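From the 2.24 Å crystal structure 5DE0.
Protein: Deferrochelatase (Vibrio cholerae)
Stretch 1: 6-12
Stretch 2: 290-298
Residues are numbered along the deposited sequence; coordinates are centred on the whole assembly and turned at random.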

# COMPACT_ATOMS: atom_id res chain seq x y z
N LYS B 6 24.44 -3.49 -20.94
CA LYS B 6 23.35 -2.69 -20.38
C LYS B 6 22.53 -3.47 -19.36
O LYS B 6 21.89 -4.47 -19.69
CB LYS B 6 22.43 -2.18 -21.49
CG LYS B 6 22.92 -0.94 -22.20
CD LYS B 6 21.87 -0.41 -23.15
CE LYS B 6 22.27 0.93 -23.73
NZ LYS B 6 22.51 1.94 -22.66
N SER B 7 22.53 -2.99 -18.12
CA SER B 7 21.72 -3.57 -17.07
C SER B 7 20.26 -3.15 -17.21
O SER B 7 19.94 -2.20 -17.93
CB SER B 7 22.25 -3.16 -15.70
OG SER B 7 22.30 -1.74 -15.59
N GLN B 8 19.37 -3.85 -16.51
CA GLN B 8 17.96 -3.47 -16.50
C GLN B 8 17.79 -2.19 -15.67
O GLN B 8 18.50 -1.98 -14.69
CB GLN B 8 17.09 -4.61 -15.96
CG GLN B 8 17.18 -5.88 -16.81
CD GLN B 8 16.20 -6.96 -16.39
OE1 GLN B 8 14.99 -6.77 -16.43
NE2 GLN B 8 16.74 -8.12 -16.00
N THR B 9 16.85 -1.35 -16.09
CA THR B 9 16.77 0.04 -15.64
C THR B 9 16.58 0.25 -14.13
O THR B 9 16.78 1.36 -13.64
CB THR B 9 15.62 0.77 -16.35
OG1 THR B 9 14.38 0.11 -16.06
CG2 THR B 9 15.85 0.78 -17.86
N ALA B 10 16.18 -0.78 -13.41
CA ALA B 10 15.85 -0.62 -11.99
C ALA B 10 17.08 -0.67 -11.08
O ALA B 10 17.06 -0.12 -9.98
CB ALA B 10 14.85 -1.68 -11.56
N ILE B 11 18.15 -1.30 -11.56
CA ILE B 11 19.29 -1.63 -10.70
C ILE B 11 20.19 -0.44 -10.35
O ILE B 11 20.36 -0.11 -9.18
CB ILE B 11 20.16 -2.72 -11.37
CG1 ILE B 11 19.30 -3.94 -11.72
CG2 ILE B 11 21.30 -3.12 -10.45
CD1 ILE B 11 20.06 -5.05 -12.39
N LEU B 12 20.76 0.19 -11.37
CA LEU B 12 21.75 1.26 -11.17
C LEU B 12 21.22 2.56 -10.54
O LEU B 12 21.87 3.10 -9.65
CB LEU B 12 22.44 1.58 -12.50
CG LEU B 12 23.82 0.96 -12.71
CD1 LEU B 12 23.80 -0.53 -12.39
CD2 LEU B 12 24.31 1.20 -14.12
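Stretch 2 (290-298) FAPSQVMLQ

Residues 290-298 lie against the N-terminal stretch 6-12 in a small, largely polar contact, held by three direct hydrogen bonds and one water and burying 409 Å² in total. Stretch 2 enters as the end of a strand, Phe 290 and Ala 291, turns through Pro 292 and Ser 293, and continues as a helix from Gln 294 onward. Stretch 1 is extended from Ser 7 to Gln 8, after which Thr 9 to Leu 12 adopt helical backbone angles without regular helical bonding; Ile 11 N does bond to Gln 8 O at 3.2 Å.

The two backbones come closest where the helix begins, with the CA atoms of Ser 7 and Ser 293 4.6 Å apart and those of Gln 8 and Gln 294 5.5 Å apart. The register rises together, so the chains run in the same general sense over this short step. Ser 293 is the N-cap, its OG accepting a weak bond from Met 296 N at 3.5 Å. The amide of Gln 294, in the first turn and so without an acceptor from the helix itself, donates to Lys 6 O (N to O, 3.1 Å). The side chain of Gln 294 (m, t) starts sideways but bends nearer, and its NE2 donates to Ser 7 O at 2.8 Å, so one residue binds two successive carbonyls.

Gln 8 answers from stretch 1. Also m, t, it brings its NE2 to within 2.9 Å of Pro 292 O, to which it donates, while its OE1 lies 3.4 Å from Leu 297 CD2. Water 1 bridges Gln 8 N (3.1 Å to the water O) and Pro 292 O (a short 2.5 Å); it accepts from the former and can donate to the latter, though it has more acceptors in reach than protons. Apolar packing is slight: Ile 11 CD1 approaches Ala 291 CB at 4.3 Å.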

# COMPACT_ATOMS: atom_id res chain seq x y z
N PHE B 290 19.00 -14.07 -10.35
CA PHE B 290 19.94 -13.38 -11.21
C PHE B 290 19.17 -12.53 -12.22
O PHE B 290 18.38 -13.05 -13.00
CB PHE B 290 20.87 -14.35 -11.93
CG PHE B 290 21.92 -13.67 -12.75
CD1 PHE B 290 21.72 -13.42 -14.10
CD2 PHE B 290 23.12 -13.28 -12.18
CE1 PHE B 290 22.70 -12.80 -14.86
CE2 PHE B 290 24.10 -12.66 -12.92
CZ PHE B 290 23.89 -12.42 -14.27
N ALA B 291 19.40 -11.23 -12.18
CA ALA B 291 18.79 -10.33 -13.14
C ALA B 291 19.74 -10.14 -14.32
O ALA B 291 20.76 -9.47 -14.20
CB ALA B 291 18.47 -8.99 -12.50
N PRO B 292 19.39 -10.74 -15.47
CA PRO B 292 20.28 -10.65 -16.63
C PRO B 292 20.28 -9.26 -17.24
O PRO B 292 19.45 -8.42 -16.87
CB PRO B 292 19.68 -11.67 -17.60
CG PRO B 292 18.23 -11.69 -17.26
CD PRO B 292 18.14 -11.46 -15.78
N SER B 293 21.20 -9.01 -18.17
CA SER B 293 21.19 -7.77 -18.94
C SER B 293 19.92 -7.69 -19.77
O SER B 293 19.19 -8.67 -19.90
CB SER B 293 22.43 -7.70 -19.83
OG SER B 293 22.53 -8.85 -20.64
N GLN B 294 19.65 -6.51 -20.33
CA GLN B 294 18.46 -6.32 -21.15
C GLN B 294 18.48 -7.23 -22.37
O GLN B 294 17.45 -7.77 -22.78
CB GLN B 294 18.33 -4.86 -21.59
CG GLN B 294 18.40 -3.86 -20.46
CD GLN B 294 18.04 -2.46 -20.91
OE1 GLN B 294 17.36 -2.28 -21.92
NE2 GLN B 294 18.50 -1.46 -20.17
N VAL B 295 19.67 -7.40 -22.95
CA VAL B 295 19.84 -8.23 -24.14
C VAL B 295 19.56 -9.70 -23.85
O VAL B 295 18.78 -10.33 -24.55
CB VAL B 295 21.26 -8.09 -24.72
CG1 VAL B 295 21.46 -9.05 -25.88
CG2 VAL B 295 21.51 -6.66 -25.17
N MET B 296 20.20 -10.23 -22.82
CA MET B 296 20.02 -11.64 -22.46
C MET B 296 18.57 -11.93 -22.11
O MET B 296 18.04 -12.99 -22.47
CB MET B 296 20.93 -12.02 -21.29
CG MET B 296 20.68 -13.43 -20.76
SD MET B 296 21.90 -13.99 -19.56
CE MET B 296 23.36 -14.12 -20.59
N LEU B 297 17.92 -10.99 -21.42
CA LEU B 297 16.52 -11.13 -21.05
C LEU B 297 15.64 -11.36 -22.28
O LEU B 297 14.72 -12.17 -22.26
CB LEU B 297 16.04 -9.90 -20.28
CG LEU B 297 14.56 -9.87 -19.91
CD1 LEU B 297 14.20 -11.07 -19.03
CD2 LEU B 297 14.20 -8.57 -19.21
N GLN B 298 15.94 -10.64 -23.36
CA GLN B 298 15.17 -10.75 -24.59
C GLN B 298 15.60 -11.96 -25.42
O GLN B 298 14.93 -12.34 -26.37
CB GLN B 298 15.31 -9.47 -25.43
CG GLN B 298 14.81 -8.22 -24.72
CD GLN B 298 13.34 -8.30 -24.37
OE1 GLN B 298 12.52 -8.73 -25.18
NE2 GLN B 298 13.00 -7.89 -23.15
O HOH W 1 20.65 -6.53 -15.69